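Local structure of MerB2 (Bacillus megaterium, 5C17) at residues Ala38-Ser43 and Asp73-Gly78; Pro129-Val134 and Lys141-Ser146; Thr147-Val152 and Ile168-Ser173. The protein probably cleaves carbon-mercury bonds of organomercurials as an alkylmercury lyase, and is captured here with a bound mercury(II) ion. All blocks are in the same frame, centred on the assembly; numbering follows the deposited sequence.

Overall arrangement
Contact 1 lies on the far side of the chain's centre from contacts 2 and 3, its centre about 33 Å from that of contact 2. Contacts 1 and 2 reach one eight-stranded antiparallel sheet, contact 1 near one margin and contact 2 at the hairpin that ends the other. Both are partly buried. A single bridge ties a loop to a strand in contact 1, whereas contact 2 adds a salt bridge and threonine hydroxyls on a partly exposed edge hairpin. Contact 3 is buried, belongs to a separate three-stranded sheet and combines four backbone hydrogen bonds with aromatic and aliphatic packing. It touches contact 2 where Ser146 OG meets Ser172 O at 2.7 Å, probably hydrogen-bonded.

Contact 1 of 3, residues Ala38-Ser43 and Asp73-Gly78; sequences AVTESS and DQKIVG
Val39 O accepts a nearly straight hydrogen bond from Ile76 N (2.8 Å, 167° at the hydrogen), and Val39 N returns one to Ile76 O at 2.9 Å. The two bonds close a single antiparallel hydrogen-bonded pair. Beside it the two side chains meet at their branch points, Val39 CB 4.0 Å from Ile76 CB. Ile76 CG1 sits anti to its own carbonyl carbon (chi1 -58°), which lays it 3.7 Å from Val39 O. Ala38, just before Val39, brings its CA to 3.4 Å from Ile76 O in a CA-H...O contact, and its CB meets Val77 CG1. At the other end Thr40 and Lys75 run side by side, the Thr40 methyl CG2 resting on lysine CE.

Each segment also carries a side-chain hydrogen bond of its own. Thr40 is the N-cap residue of helix 41-48, and Ser43 OG in the first turn donates to Thr40 O over 2.7 Å. Asp73 OD1 accepts from Lys75 N, met from above the carboxylate plane, in an Asx turn. Ile76 also packs on Ile29 of helix 22-34 and on Ile68, and Val77 and Gly78 form a classic beta bulge opposite Val69. A short extended segment between helices, bridged to the hairpin 68-70/76-79, is consistent with the winged-helix-like topology known from the N-terminal part of MerB.

Contact 2 of 3, residues Pro129-Val134 and Lys141-Ser146; sequences PIEVTV and KTTPDS
Lys141 reaches across to Glu131 with its chain extended as far as CE and bent only at the end (chi4 -67°), which brings NZ to Glu131 OE2 at 3.1 Å. The hydrogen bond within this salt bridge is weak, and the two side chains cross obliquely, lysine CE almost as near to OE2 as NZ. Thr143 OG1 is 2.9 Å from the same Lys141 NZ. The Thr143 side chain lies alongside that of Glu131, its OG1 3.5 Å from Glu131 CB, and a water links OG1 to Pro129 O. In the backbone, Glu131 and Thr143 form a hydrogen-bonded pair, with Thr143 N to Glu131 O at 2.8 Å.

Thr133 grips the backbone of Lys141 twice. Its OG1, held between its own backbone N and carbonyl carbon (chi1 65°), accepts from Lys141 N at 2.9 Å, a side-chain oxygen doing the work of a backbone carbonyl. Its N donates to Lys141 O, which also accepts from Thr142 OG1 at 2.8 Å; the two donors come from opposite faces of the carbonyl plane. CD of Pro144, which follows a cis peptide bond, meets Ile130 CG1 at 4.1 Å.

Strands 129-135 and 138-143 form the hairpin that finishes the larger sheet. The first strand is hydrogen-bonded on its other side to strand 117-122, while Val132 and Val134 turn their side chains onto Leu107 of helix 103-113.

Contact 3 of 3, residues Thr147-Val152 and Ile168-Ser173; sequences TVIWTV and IHYFSS
Trp150 N donates to His169 O over 2.8 Å, and His169 N returns a longer bond to Trp150 O. Two residues along, Val148 and Phe171 make the second hydrogen-bonded pair, with Phe171 N to Val148 O almost straight (176° at the hydrogen). On one face Trp150 CB meets the in-plane edge of the Phe171 ring at CE2, 3.5 Å away. Trp150 CG, anti to the backbone N (chi1 171°), comes within 4.0 Å of Phe171 CE2. The five-membered ring of Trp150 and the His169 ring are near parallel but slid apart, barely overlapping. On the other face Ile149 CG1 meets Tyr170 CD1 at 3.8 Å. Ile149 CG2 touches Ile168 CG2, and Thr147 CG2 comes within 3.5 Å of Tyr170 CD1. An alanine at Ile149 would probably leave a gap against CD1 and CE1 of Tyr170 and deprive Ile168 CG2 of its methyl neighbour.

The Ile168 side chain lies about 4 Å, nearest atoms, from the bound dithiol (2S,3S)-1,4-dimercaptobutane-2,3-diol, beside its pocket. Tyr170 OH is hydrogen-bonded to Thr106 on helix 103-113, and Ile149 packs on Ile104 there. Strand 190-192 completes the sheet beyond strand 148-151, while Trp180 of helix 174-183 meets the rings of Trp150, His169 and Phe171.

Contact 1 of 3, residues Ala38-Ser43 and Asp73-Gly78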
loop_
_atom_site.group_PDB
_atom_site.type_symbol
_atom_site.label_atom_id
_atom_site.label_comp_id
_atom_site.label_asym_id
_atom_site.label_seq_id
_atom_site.Cartn_x
_atom_site.Cartn_y
_atom_site.Cartn_z
ATOM N N ALA A 38 13.215 1.730 10.270
ATOM C CA ALA A 38 13.425 2.769 9.276
ATOM C C ALA A 38 14.736 2.507 8.546
ATOM O O ALA A 38 15.666 1.894 9.105
ATOM C CB ALA A 38 13.445 4.125 9.925
ATOM N N VAL A 39 14.826 2.997 7.318
ATOM C CA VAL A 39 15.932 2.683 6.428
ATOM C C VAL A 39 16.703 3.938 6.057
ATOM O O VAL A 39 16.131 4.993 5.827
ATOM C CB VAL A 39 15.401 1.986 5.144
ATOM C CG1 VAL A 39 16.530 1.634 4.204
ATOM C CG2 VAL A 39 14.633 0.725 5.522
ATOM N N THR A 40 18.019 3.809 6.013
ATOM C CA THR A 40 18.885 4.887 5.565
ATOM C C THR A 40 19.633 4.481 4.315
ATOM O O THR A 40 19.709 3.296 3.992
ATOM C CB THR A 40 19.929 5.220 6.603
ATOM O OG1 THR A 40 20.749 4.067 6.826
ATOM C CG2 THR A 40 19.290 5.656 7.903
ATOM N N GLU A 41 20.181 5.464 3.604
ATOM C CA GLU A 41 20.919 5.136 2.396
ATOM C C GLU A 41 22.179 4.339 2.717
ATOM O O GLU A 41 22.540 3.456 1.949
ATOM C CB GLU A 41 21.223 6.351 1.513
ATOM C CG GLU A 41 20.020 6.871 0.761
ATOM C CD GLU A 41 20.356 7.921 -0.295
ATOM O OE1 GLU A 41 21.420 7.834 -0.966
ATOM O OE2 GLU A 41 19.542 8.847 -0.458
ATOM N N SER A 42 22.842 4.622 3.845
ATOM C CA SER A 42 24.006 3.822 4.220
ATOM C C SER A 42 23.617 2.366 4.408
ATOM O O SER A 42 24.342 1.480 3.976
ATOM C CB SER A 42 24.691 4.326 5.481
ATOM O OG SER A 42 23.867 4.286 6.613
ATOM N N SER A 43 22.469 2.093 5.013
ATOM C CA SER A 43 22.081 0.714 5.245
ATOM C C SER A 43 21.828 0.030 3.897
ATOM O O SER A 43 22.204 -1.124 3.705
ATOM C CB SER A 43 20.858 0.614 6.171
ATOM O OG SER A 43 19.643 1.035 5.551
ATOM N N ASP A 73 13.699 14.369 8.076
ATOM C CA ASP A 73 15.141 14.122 8.222
ATOM C C ASP A 73 15.680 13.106 7.201
ATOM O O ASP A 73 16.843 12.704 7.272
ATOM C CB ASP A 73 15.492 13.700 9.664
ATOM C CG ASP A 73 15.039 12.273 10.019
ATOM O OD1 ASP A 73 14.404 11.569 9.199
ATOM O OD2 ASP A 73 15.325 11.857 11.166
ATOM N N GLN A 74 14.814 12.707 6.273
ATOM C CA GLN A 74 15.133 11.870 5.114
ATOM C C GLN A 74 15.289 10.380 5.374
ATOM O O GLN A 74 15.528 9.630 4.438
ATOM C CB GLN A 74 16.340 12.408 4.329
ATOM C CG GLN A 74 16.102 13.831 3.814
ATOM C CD GLN A 74 14.823 13.954 2.987
ATOM O OE1 GLN A 74 14.760 13.484 1.849
ATOM N NE2 GLN A 74 13.800 14.583 3.557
ATOM N N LYS A 75 15.092 9.909 6.599
ATOM C CA LYS A 75 15.034 8.456 6.781
ATOM C C LYS A 75 13.785 7.913 6.099
ATOM O O LYS A 75 12.730 8.563 6.082
ATOM C CB LYS A 75 15.004 8.054 8.242
ATOM C CG LYS A 75 16.289 8.349 8.973
ATOM C CD LYS A 75 16.293 7.702 10.355
ATOM C CE LYS A 75 17.685 7.532 10.912
ATOM N NZ LYS A 75 17.829 8.198 12.226
ATOM N N ILE A 76 13.906 6.714 5.548
ATOM C CA ILE A 76 12.805 6.088 4.810
ATOM C C ILE A 76 11.925 5.298 5.775
ATOM O O ILE A 76 12.408 4.401 6.487
ATOM C CB ILE A 76 13.349 5.157 3.707
ATOM C CG1 ILE A 76 14.254 5.922 2.737
ATOM C CG2 ILE A 76 12.195 4.468 2.951
ATOM C CD1 ILE A 76 15.149 5.027 1.913
ATOM N N VAL A 77 10.635 5.631 5.797
ATOM C CA VAL A 77 9.716 5.096 6.800
ATOM C C VAL A 77 8.508 4.385 6.197
ATOM O O VAL A 77 7.662 3.867 6.922
ATOM C CB VAL A 77 9.226 6.203 7.762
ATOM C CG1 VAL A 77 10.398 6.717 8.598
ATOM C CG2 VAL A 77 8.545 7.359 6.995
ATOM N N GLY A 78 8.419 4.357 4.877
ATOM C CA GLY A 78 7.323 3.666 4.227
ATOM C C GLY A 78 7.699 3.244 2.830
ATOM O O GLY A 78 8.526 3.900 2.187
#

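Contact 2 of 3, residues Pro129-Val134 and Lys141-Ser146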
loop_
_atom_site.group_PDB
_atom_site.type_symbol
_atom_site.label_atom_id
_atom_site.label_comp_id
_atom_site.label_asym_id
_atom_site.label_seq_id
_atom_site.Cartn_x
_atom_site.Cartn_y
_atom_site.Cartn_z
ATOM N N PRO A 129 -15.794 3.624 12.743
ATOM C CA PRO A 129 -14.666 2.688 12.688
ATOM C C PRO A 129 -14.979 1.466 11.823
ATOM O O PRO A 129 -16.112 0.984 11.791
ATOM C CB PRO A 129 -14.469 2.294 14.156
ATOM C CG PRO A 129 -15.818 2.506 14.783
ATOM C CD PRO A 129 -16.423 3.663 14.076
ATOM N N ILE A 130 -13.954 0.971 11.144
ATOM C CA ILE A 130 -14.001 -0.248 10.348
ATOM C C ILE A 130 -12.961 -1.207 10.910
ATOM O O ILE A 130 -11.829 -0.797 11.178
ATOM C CB ILE A 130 -13.708 0.081 8.877
ATOM C CG1 ILE A 130 -14.895 0.909 8.334
ATOM C CG2 ILE A 130 -13.439 -1.197 8.044
ATOM C CD1 ILE A 130 -14.794 1.291 6.942
ATOM N N GLU A 131 -13.362 -2.451 11.132
ATOM C CA GLU A 131 -12.464 -3.495 11.615
ATOM C C GLU A 131 -12.566 -4.700 10.698
ATOM O O GLU A 131 -13.664 -5.159 10.382
ATOM C CB GLU A 131 -12.805 -3.893 13.048
ATOM C CG GLU A 131 -12.614 -2.736 14.016
ATOM C CD GLU A 131 -12.510 -3.174 15.469
ATOM O OE1 GLU A 131 -11.994 -2.382 16.281
ATOM O OE2 GLU A 131 -12.940 -4.300 15.802
ATOM N N VAL A 132 -11.416 -5.192 10.267
ATOM C CA VAL A 132 -11.330 -6.357 9.401
ATOM C C VAL A 132 -10.203 -7.222 9.927
ATOM O O VAL A 132 -9.141 -6.705 10.263
ATOM C CB VAL A 132 -11.021 -5.978 7.937
ATOM C CG1 VAL A 132 -10.936 -7.219 7.078
ATOM C CG2 VAL A 132 -12.091 -5.036 7.389
ATOM N N THR A 133 -10.410 -8.530 10.000
ATOM C CA THR A 133 -9.303 -9.429 10.303
ATOM C C THR A 133 -9.205 -10.507 9.236
ATOM O O THR A 133 -10.200 -10.881 8.596
ATOM C CB THR A 133 -9.397 -10.082 11.699
ATOM O OG1 THR A 133 -10.535 -10.927 11.750
ATOM C CG2 THR A 133 -9.505 -9.029 12.798
ATOM N N VAL A 134 -7.981 -10.984 9.051
ATOM C CA VAL A 134 -7.690 -12.027 8.085
ATOM C C VAL A 134 -6.941 -13.137 8.808
ATOM O O VAL A 134 -5.983 -12.864 9.537
ATOM C CB VAL A 134 -6.836 -11.491 6.924
ATOM C CG1 VAL A 134 -6.606 -12.581 5.885
ATOM C CG2 VAL A 134 -7.497 -10.266 6.269
ATOM N N LYS A 141 -13.259 -11.372 10.786
ATOM C CA LYS A 141 -14.118 -10.271 11.231
ATOM C C LYS A 141 -14.242 -9.263 10.098
ATOM O O LYS A 141 -13.271 -9.005 9.393
ATOM C CB LYS A 141 -13.496 -9.594 12.463
ATOM C CG LYS A 141 -14.381 -8.571 13.207
ATOM C CD LYS A 141 -13.549 -7.770 14.235
ATOM C CE LYS A 141 -14.398 -7.137 15.347
ATOM N NZ LYS A 141 -15.305 -6.047 14.880
ATOM N N THR A 142 -15.434 -8.701 9.918
ATOM C CA THR A 142 -15.586 -7.519 9.088
ATOM C C THR A 142 -16.744 -6.733 9.651
ATOM O O THR A 142 -17.886 -7.177 9.587
ATOM C CB THR A 142 -15.858 -7.861 7.599
ATOM O OG1 THR A 142 -14.756 -8.591 7.060
ATOM C CG2 THR A 142 -16.062 -6.616 6.771
ATOM N N THR A 143 -16.453 -5.572 10.220
ATOM C CA THR A 143 -17.486 -4.709 10.764
ATOM C C THR A 143 -17.246 -3.291 10.293
ATOM O O THR A 143 -16.138 -2.781 10.435
ATOM C CB THR A 143 -17.542 -4.740 12.298
ATOM O OG1 THR A 143 -16.313 -4.260 12.855
ATOM C CG2 THR A 143 -17.812 -6.140 12.792
ATOM N N PRO A 144 -18.272 -2.642 9.729
ATOM C CA PRO A 144 -19.583 -3.204 9.386
ATOM C C PRO A 144 -19.482 -4.326 8.353
ATOM O O PRO A 144 -18.543 -4.356 7.564
ATOM C CB PRO A 144 -20.327 -2.013 8.784
ATOM C CG PRO A 144 -19.615 -0.823 9.243
ATOM C CD PRO A 144 -18.190 -1.213 9.377
ATOM N N ASP A 145 -20.443 -5.241 8.362
ATOM C CA ASP A 145 -20.373 -6.389 7.468
ATOM C C ASP A 145 -20.409 -5.981 5.993
ATOM O O ASP A 145 -19.926 -6.721 5.134
ATOM C CB ASP A 145 -21.464 -7.432 7.782
ATOM C CG ASP A 145 -22.872 -6.854 7.808
ATOM O OD1 ASP A 145 -23.089 -5.698 7.399
ATOM O OD2 ASP A 145 -23.788 -7.588 8.242
ATOM N N SER A 146 -20.944 -4.789 5.722
ATOM C CA SER A 146 -21.109 -4.262 4.368
ATOM C C SER A 146 -19.914 -3.450 3.836
ATOM O O SER A 146 -19.993 -2.823 2.772
ATOM C CB SER A 146 -22.363 -3.383 4.335
ATOM O OG SER A 146 -22.359 -2.477 5.424
HETATM O O HOH W 1 -16.212 -1.504 13.281
#

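Contact 3 of 3, residues Thr147-Val152 and Ile168-Ser173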
loop_
_atom_site.group_PDB
_atom_site.type_symbol
_atom_site.label_atom_id
_atom_site.label_comp_id
_atom_site.label_asym_id
_atom_site.label_seq_id
_atom_site.Cartn_x
_atom_site.Cartn_y
_atom_site.Cartn_z
ATOM N N THR A 147 -18.791 -3.491 4.545
ATOM C CA THR A 147 -17.608 -2.726 4.171
ATOM C C THR A 147 -17.134 -3.081 2.766
ATOM O O THR A 147 -17.062 -4.253 2.388
ATOM C CB THR A 147 -16.491 -2.969 5.192
ATOM O OG1 THR A 147 -16.873 -2.421 6.454
ATOM C CG2 THR A 147 -15.183 -2.296 4.786
ATOM N N VAL A 148 -16.797 -2.046 2.008
ATOM C CA VAL A 148 -16.301 -2.168 0.647
ATOM C C VAL A 148 -15.175 -1.155 0.443
ATOM O O VAL A 148 -14.919 -0.315 1.312
ATOM C CB VAL A 148 -17.411 -1.941 -0.399
ATOM C CG1 VAL A 148 -18.426 -3.093 -0.377
ATOM C CG2 VAL A 148 -18.087 -0.592 -0.161
ATOM N N ILE A 149 -14.505 -1.248 -0.698
ATOM C CA ILE A 149 -13.429 -0.337 -1.054
ATOM C C ILE A 149 -13.774 0.415 -2.338
ATOM O O ILE A 149 -14.368 -0.155 -3.256
ATOM C CB ILE A 149 -12.122 -1.122 -1.239
ATOM C CG1 ILE A 149 -11.631 -1.592 0.131
ATOM C CG2 ILE A 149 -11.041 -0.285 -1.952
ATOM C CD1 ILE A 149 -10.459 -2.573 0.090
ATOM N N TRP A 150 -13.423 1.696 -2.365
ATOM C CA TRP A 150 -13.508 2.520 -3.552
ATOM C C TRP A 150 -12.112 2.650 -4.122
ATOM O O TRP A 150 -11.193 3.071 -3.421
ATOM C CB TRP A 150 -14.049 3.888 -3.179
ATOM C CG TRP A 150 -14.002 4.905 -4.260
ATOM C CD1 TRP A 150 -13.048 5.856 -4.452
ATOM C CD2 TRP A 150 -14.964 5.094 -5.292
ATOM N NE1 TRP A 150 -13.342 6.616 -5.540
ATOM C CE2 TRP A 150 -14.525 6.179 -6.074
ATOM C CE3 TRP A 150 -16.153 4.453 -5.634
ATOM C CZ2 TRP A 150 -15.232 6.635 -7.184
ATOM C CZ3 TRP A 150 -16.855 4.910 -6.729
ATOM C CH2 TRP A 150 -16.392 5.992 -7.492
ATOM N N THR A 151 -11.957 2.296 -5.391
ATOM C CA THR A 151 -10.679 2.346 -6.075
ATOM C C THR A 151 -10.788 3.198 -7.335
ATOM O O THR A 151 -11.886 3.481 -7.820
ATOM C CB THR A 151 -10.172 0.935 -6.411
ATOM O OG1 THR A 151 -8.821 1.021 -6.867
ATOM C CG2 THR A 151 -11.023 0.273 -7.460
ATOM N N VAL A 152 -9.636 3.627 -7.836
ATOM C CA VAL A 152 -9.560 4.427 -9.044
ATOM C C VAL A 152 -8.644 3.735 -10.036
ATOM O O VAL A 152 -7.864 2.859 -9.663
ATOM C CB VAL A 152 -9.050 5.863 -8.760
ATOM C CG1 VAL A 152 -10.020 6.589 -7.851
ATOM C CG2 VAL A 152 -7.639 5.869 -8.162
ATOM N N ILE A 168 -8.172 6.361 -2.782
ATOM C CA ILE A 168 -8.728 5.063 -2.467
ATOM C C ILE A 168 -9.261 5.143 -1.034
ATOM O O ILE A 168 -8.642 5.704 -0.212
ATOM C CB ILE A 168 -7.641 3.990 -2.594
ATOM C CG1 ILE A 168 -7.209 3.835 -4.063
ATOM C CG2 ILE A 168 -8.048 2.678 -1.915
ATOM C CD1 ILE A 168 -5.908 3.102 -4.255
ATOM N N HIS A 169 -10.427 4.555 -0.824
ATOM C CA HIS A 169 -11.101 4.624 0.455
ATOM C C HIS A 169 -11.834 3.347 0.839
ATOM O O HIS A 169 -12.218 2.542 0.037
ATOM C CB HIS A 169 -12.183 5.726 0.382
ATOM C CG HIS A 169 -11.691 7.040 -0.115
ATOM N ND1 HIS A 169 -10.767 7.797 0.563
ATOM C CD2 HIS A 169 -12.016 7.731 -1.219
ATOM C CE1 HIS A 169 -10.535 8.893 -0.122
ATOM N NE2 HIS A 169 -11.268 8.866 -1.209
ATOM N N TYR A 170 -11.997 3.208 2.144
ATOM C CA TYR A 170 -12.923 2.259 2.747
ATOM C C TYR A 170 -14.247 3.020 2.887
ATOM O O TYR A 170 -14.281 4.157 3.230
ATOM C CB TYR A 170 -12.520 1.799 4.156
ATOM C CG TYR A 170 -11.702 0.503 4.260
ATOM C CD1 TYR A 170 -12.173 -0.704 3.793
ATOM C CD2 TYR A 170 -10.479 0.502 4.882
ATOM C CE1 TYR A 170 -11.455 -1.843 3.936
ATOM C CE2 TYR A 170 -9.742 -0.646 5.006
ATOM C CZ TYR A 170 -10.234 -1.826 4.521
ATOM O OH TYR A 170 -9.573 -3.000 4.626
ATOM N N PHE A 171 -15.327 2.315 2.618
ATOM C CA PHE A 171 -16.680 2.780 2.875
ATOM C C PHE A 171 -17.411 1.713 3.708
ATOM O O PHE A 171 -17.284 0.521 3.490
ATOM C CB PHE A 171 -17.486 3.162 1.620
ATOM C CG PHE A 171 -17.017 4.439 0.993
ATOM C CD1 PHE A 171 -17.237 5.647 1.618
ATOM C CD2 PHE A 171 -16.296 4.441 -0.193
ATOM C CE1 PHE A 171 -16.765 6.809 1.083
ATOM C CE2 PHE A 171 -15.835 5.626 -0.752
ATOM C CZ PHE A 171 -16.079 6.806 -0.100
ATOM N N SER A 172 -18.228 2.172 4.640
ATOM C CA SER A 172 -18.987 1.280 5.502
ATOM C C SER A 172 -20.044 0.469 4.760
ATOM O O SER A 172 -20.483 -0.548 5.261
ATOM C CB SER A 172 -19.665 2.110 6.590
ATOM O OG SER A 172 -20.326 3.236 6.045
ATOM N N SER A 173 -20.456 0.948 3.587
ATOM C CA SER A 173 -21.431 0.273 2.739
ATOM C C SER A 173 -21.388 0.893 1.361
ATOM O O SER A 173 -20.892 2.007 1.188
ATOM C CB SER A 173 -22.853 0.417 3.289
ATOM O OG SER A 173 -23.277 1.766 3.187
#